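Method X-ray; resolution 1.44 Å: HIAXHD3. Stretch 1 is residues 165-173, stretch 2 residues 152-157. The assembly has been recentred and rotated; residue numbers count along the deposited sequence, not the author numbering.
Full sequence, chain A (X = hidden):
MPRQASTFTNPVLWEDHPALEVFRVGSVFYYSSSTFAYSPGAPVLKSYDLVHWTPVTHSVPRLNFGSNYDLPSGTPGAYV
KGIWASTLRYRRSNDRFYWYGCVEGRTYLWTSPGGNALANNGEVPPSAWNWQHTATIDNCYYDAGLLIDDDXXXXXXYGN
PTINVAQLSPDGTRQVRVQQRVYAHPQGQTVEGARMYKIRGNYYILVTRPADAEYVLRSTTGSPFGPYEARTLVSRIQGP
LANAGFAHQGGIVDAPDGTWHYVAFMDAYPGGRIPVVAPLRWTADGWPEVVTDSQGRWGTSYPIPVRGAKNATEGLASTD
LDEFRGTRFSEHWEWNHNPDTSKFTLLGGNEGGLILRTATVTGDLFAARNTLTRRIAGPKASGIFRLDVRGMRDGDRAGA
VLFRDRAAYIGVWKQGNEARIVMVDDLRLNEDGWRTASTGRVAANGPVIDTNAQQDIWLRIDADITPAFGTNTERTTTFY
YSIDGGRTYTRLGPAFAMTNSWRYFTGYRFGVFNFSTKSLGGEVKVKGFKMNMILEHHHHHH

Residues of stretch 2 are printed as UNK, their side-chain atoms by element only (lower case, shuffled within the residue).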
ATOM      1  N   VAL A 165      -2.128  -8.598 -25.101  1.00  5.37           N
ATOM      2  CA  VAL A 165      -0.689  -8.588 -24.863  1.00  5.53           C
ATOM      3  C   VAL A 165      -0.027  -7.596 -25.799  1.00  5.72           C
ATOM      4  O   VAL A 165      -0.145  -7.696 -27.030  1.00  6.01           O
ATOM      5  CB  VAL A 165      -0.051  -9.994 -25.036  1.00  5.72           C
ATOM      6  CG1 VAL A 165       1.491  -9.931 -25.061  1.00  6.19           C
ATOM      7  CG2 VAL A 165      -0.554 -10.952 -23.969  1.00  5.91           C
ATOM      8  N   ALA A 166       0.688  -6.649 -25.205  1.00  5.75           N
ATOM      9  CA  ALA A 166       1.502  -5.693 -25.945  1.00  6.26           C
ATOM     10  C   ALA A 166       2.964  -6.116 -25.927  1.00  5.98           C
ATOM     11  O   ALA A 166       3.474  -6.652 -24.918  1.00  5.73           O
ATOM     12  CB  ALA A 166       1.413  -4.303 -25.319  1.00  6.79           C
ATOM     13  N   GLN A 167       3.630  -5.896 -27.054  1.00  6.37           N
ATOM     14  CA  GLN A 167       5.074  -6.010 -27.137  1.00  6.07           C
ATOM     15  C   GLN A 167       5.659  -4.605 -27.070  1.00  5.99           C
ATOM     16  O   GLN A 167       5.171  -3.706 -27.755  1.00  6.84           O
ATOM     17  CB  GLN A 167       5.473  -6.674 -28.448  1.00  6.80           C
ATOM     18  CG  GLN A 167       6.970  -6.892 -28.540  1.00  7.10           C
ATOM     19  CD  GLN A 167       7.417  -7.545 -29.835  1.00  9.62           C
ATOM     20  OE1 GLN A 167       6.710  -8.363 -30.409  1.00 11.76           O
ATOM     21  NE2 GLN A 167       8.616  -7.217 -30.273  1.00 10.65           N
ATOM     22  N   LEU A 168       6.666  -4.411 -26.222  1.00  5.79           N
ATOM     23  CA  LEU A 168       7.335  -3.118 -26.139  1.00  5.99           C
ATOM     24  C   LEU A 168       8.612  -3.058 -26.953  1.00  6.42           C
ATOM     25  O   LEU A 168       9.139  -4.082 -27.375  1.00  7.23           O
ATOM     26  CB  LEU A 168       7.659  -2.805 -24.681  1.00  5.75           C
ATOM     27  CG  LEU A 168       6.519  -2.995 -23.689  1.00  7.06           C
ATOM     28  CD1 LEU A 168       7.014  -2.461 -22.374  1.00  7.60           C
ATOM     29  CD2 LEU A 168       5.269  -2.246 -24.123  1.00  7.82           C
ATOM     30  N   SER A 169       9.075  -1.830 -27.190  1.00  6.67           N
ATOM     31  CA  SER A 169      10.333  -1.624 -27.878  1.00  7.26           C
ATOM     32  C   SER A 169      11.506  -2.147 -27.013  1.00  7.66           C
ATOM     33  O   SER A 169      11.356  -2.371 -25.796  1.00  7.11           O
ATOM     34  CB  SER A 169      10.520  -0.131 -28.175  1.00  8.17           C
ATOM     35  OG  SER A 169      10.457   0.617 -26.977  1.00  7.49           O
ATOM     36  N   PRO A 170      12.676  -2.346 -27.634  1.00  7.78           N
ATOM     37  CA  PRO A 170      13.793  -2.866 -26.841  1.00  7.66           C
ATOM     38  C   PRO A 170      14.091  -2.066 -25.560  1.00  7.43           C
ATOM     39  O   PRO A 170      14.459  -2.677 -24.542  1.00  8.37           O
ATOM     40  CB  PRO A 170      14.960  -2.841 -27.839  1.00  8.53           C
ATOM     41  CG  PRO A 170      14.296  -3.077 -29.171  1.00  9.02           C
ATOM     42  CD  PRO A 170      12.945  -2.418 -29.088  1.00  8.41           C
ATOM     43  N   ASP A 171      13.970  -0.732 -25.596  1.00  8.26           N
ATOM     44  CA  ASP A 171      14.211   0.064 -24.386  1.00  8.14           C
ATOM     45  C   ASP A 171      13.011   0.152 -23.411  1.00  7.49           C
ATOM     46  O   ASP A 171      13.118   0.776 -22.359  1.00  8.06           O
ATOM     47  CB  ASP A 171      14.772   1.461 -24.723  1.00  9.44           C
ATOM     48  CG  ASP A 171      13.780   2.351 -25.433  1.00 11.08           C
ATOM     49  OD1 ASP A 171      12.579   1.977 -25.561  1.00 12.46           O
ATOM     50  OD2 ASP A 171      14.205   3.437 -25.904  1.00 16.50           O
ATOM     51  N   GLY A 172      11.892  -0.480 -23.771  1.00  7.29           N
ATOM     52  CA  GLY A 172      10.711  -0.527 -22.916  1.00  6.37           C
ATOM     53  C   GLY A 172       9.867   0.732 -22.943  1.00  6.10           C
ATOM     54  O   GLY A 172       8.930   0.874 -22.146  1.00  6.10           O
ATOM     55  N   THR A 173      10.208   1.682 -23.818  1.00  6.42           N
ATOM     56  CA  THR A 173       9.544   3.011 -23.750  1.00  7.00           C
ATOM     57  C   THR A 173       8.374   3.220 -24.693  1.00  7.33           C
ATOM     58  O   THR A 173       7.659   4.204 -24.532  1.00  7.99           O
ATOM     59  CB  THR A 173      10.531   4.181 -23.934  1.00  6.82           C
ATOM     60  OG1 THR A 173      11.015   4.141 -25.284  1.00  8.43           O
ATOM     61  CG2 THR A 173      11.689   4.080 -22.926  1.00  7.45           C
ATOM     62  N   UNK A 152      15.153 -11.117 -23.840  1.00  7.32           N
ATOM     63  CA  UNK A 152      15.154  -9.700 -23.450  1.00  7.27           C
ATOM     64  C   UNK A 152      14.087  -8.851 -24.154  1.00  6.56           C
ATOM     65  O   UNK A 152      14.149  -7.622 -24.108  1.00  7.50           O
ATOM     66  c   UNK A 152      16.565  -9.079 -23.560  1.00  8.49           C
ATOM     67  o   UNK A 152      16.094  -7.932 -21.448  1.00 10.43           O
ATOM     68  o   UNK A 152      17.873  -7.323 -22.580  1.00 11.46           O
ATOM     69  c   UNK A 152      16.865  -8.051 -22.444  1.00 10.08           C
ATOM     70  N   UNK A 153      13.091  -9.482 -24.787  1.00  6.36           N
ATOM     71  CA  UNK A 153      11.955  -8.715 -25.286  1.00  6.27           C
ATOM     72  C   UNK A 153      10.952  -8.564 -24.140  1.00  5.59           C
ATOM     73  O   UNK A 153      10.716  -9.495 -23.403  1.00  5.75           O
ATOM     74  c   UNK A 153      11.307  -9.379 -26.497  1.00  6.99           C
ATOM     75  o   UNK A 153      12.287  -9.468 -27.546  1.00  9.75           O
ATOM     76  c   UNK A 153      10.086  -8.573 -26.990  1.00  7.71           C
ATOM     77  N   UNK A 154      10.375  -7.378 -24.019  1.00  5.24           N
ATOM     78  CA  UNK A 154       9.442  -7.043 -22.969  1.00  5.13           C
ATOM     79  C   UNK A 154       7.990  -7.049 -23.497  1.00  4.93           C
ATOM     80  O   UNK A 154       7.691  -6.517 -24.602  1.00  5.63           O
ATOM     81  c   UNK A 154      11.219  -5.702 -21.733  1.00  7.41           C
ATOM     82  c   UNK A 154      10.637  -3.750 -19.881  1.00  8.24           C
ATOM     83  s   UNK A 154      11.707  -4.036 -21.275  1.00 11.63           S
ATOM     84  c   UNK A 154       9.827  -5.691 -22.369  1.00  5.62           C
ATOM     85  N   UNK A 155       7.092  -7.665 -22.718  1.00  4.48           N
ATOM     86  CA  UNK A 155       5.666  -7.778 -23.025  1.00  4.11           C
ATOM     87  C   UNK A 155       4.867  -7.324 -21.828  1.00  4.26           C
ATOM     88  O   UNK A 155       5.307  -7.500 -20.700  1.00  4.83           O
ATOM     89  o   UNK A 155       8.095 -11.376 -27.747  1.00  6.81           O
ATOM     90  c   UNK A 155       7.910 -11.079 -25.376  1.00  5.72           C
ATOM     91  c   UNK A 155       6.274 -10.180 -26.870  1.00  6.21           C
ATOM     92  c   UNK A 155       5.560  -9.664 -25.805  1.00  5.17           C
ATOM     93  c   UNK A 155       6.014  -9.842 -24.498  1.00  5.13           C
ATOM     94  c   UNK A 155       7.199 -10.551 -24.303  1.00  5.02           C
ATOM     95  c   UNK A 155       5.283  -9.258 -23.321  1.00  4.19           C
ATOM     96  c   UNK A 155       7.421 -10.883 -26.653  1.00  6.20           C
ATOM     97  N   UNK A 156       3.681  -6.773 -22.088  1.00  4.36           N
ATOM     98  CA  UNK A 156       2.731  -6.469 -21.015  1.00  4.17           C
ATOM     99  C   UNK A 156       1.357  -7.068 -21.348  1.00  4.58           C
ATOM    100  O   UNK A 156       0.774  -6.763 -22.391  1.00  5.43           O
ATOM    101  c   UNK A 156       2.604  -4.955 -20.727  1.00  4.95           C
ATOM    102  c   UNK A 156       4.002  -2.904 -20.017  1.00  7.37           C
ATOM    103  c   UNK A 156       3.958  -4.405 -20.227  1.00  5.54           C
ATOM    104  c   UNK A 156       1.489  -4.671 -19.713  1.00  5.45           C
ATOM    105  N   UNK A 157       0.892  -7.947 -20.467  1.00  4.57           N
ATOM    106  CA  UNK A 157      -0.466  -8.442 -20.494  1.00  4.93           C
ATOM    107  C   UNK A 157      -1.343  -7.448 -19.707  1.00  5.09           C
ATOM    108  O   UNK A 157      -0.925  -6.908 -18.668  1.00  5.28           O
ATOM    109  c   UNK A 157      -0.539  -9.860 -19.901  1.00  4.90           C
TER
HETATM  110  O   HOH W   1      11.311  -5.287 -25.669  1.00 10.17           O
HETATM  111  O   HOH W   2       7.674 -11.221 -30.226  1.00 18.89           O

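Position 152 carries four side-chain atoms: two carbons in line, the second bearing two oxygens. They touch nothing on stretch 1. That forked end is a carboxylate carried directly on CB, so the residue is Asp152. Both oxygens are hydrogen-bonded elsewhere in the structure.

At position 153 a single carbon bears one oxygen and one carbon, and that terminal carbon lies close to the amide end of Gln167. This is the beta-branched pattern of threonine. Thr153 brings its methyl to the tip of the glutamine, with CG2 3.8 Å from Gln167 NE2.

Position 154 has an unbranched run of two carbons, a sulfur and a last carbon; the first carbon lies near Leu168 CD1 and the sulfur near Gly172 CA. The run can only be methionine. Met154 has rotamers m, t and p; its CB lies 4.3 Å from Leu168 CD1, and its SD comes 4.0 Å from Gly172 CA. An ideal CB on Gly172 would sit 3.3 Å from Met154 SD, a tight fit, and the positive phi of this last turn residue favours glycine in any case.

Position 155 shows one carbon leading to a six-carbon ring that bears an oxygen, and the ring packs against the aliphatic parts of two neighbours, near Gln167 CG and Val165 CG1. This is Tyr155, with CE1 3.8 Å from Gln167 CG and CD1 4.1 Å from Val165 CG1. Water 2 links the polar ends, 2.5 Å from Tyr155 OH and donating to Gln167 OE1 at 3.0 Å.

Position 156 has four carbons forked at the first, with one arm two carbons long whose end meets Leu168 CD1, hence Ile156. Its CD1 lies 3.9 Å from Leu168 CD1.

Position 157 has one side-chain carbon, a CB 4.2 Å from Val165 CG2, and is Ala157.

The contact works as an antiparallel strand pair. Ala166 and Ile156 form the hydrogen-bonded pair, with Ala166 N to Ile156 O and Ile156 N to Ala166 O both 2.8 Å, and Leu168 N donates to Met154 O, also at 2.8 Å. Beyond that bond the direct ladder gives way to water 1, which accepts from Met154 N at 2.8 Å and donates to Leu168 O at 3.0 Å. Alternation sorts the side chains: Val165, Gln167, Tyr155 and Ala157 share one face, while Ala166 and Ile156 take the other. Past the strand, a type I turn from Ser169 to Gly172, closed by Gly172 N to Ser169 O at 2.8 Å, brings the glycine to the methionine sulfur. The rule to read here is that backbone bonds set the register, while packing and a bridging water join side chains across it.

Stretch 2, residues 152-157: DTMYIA
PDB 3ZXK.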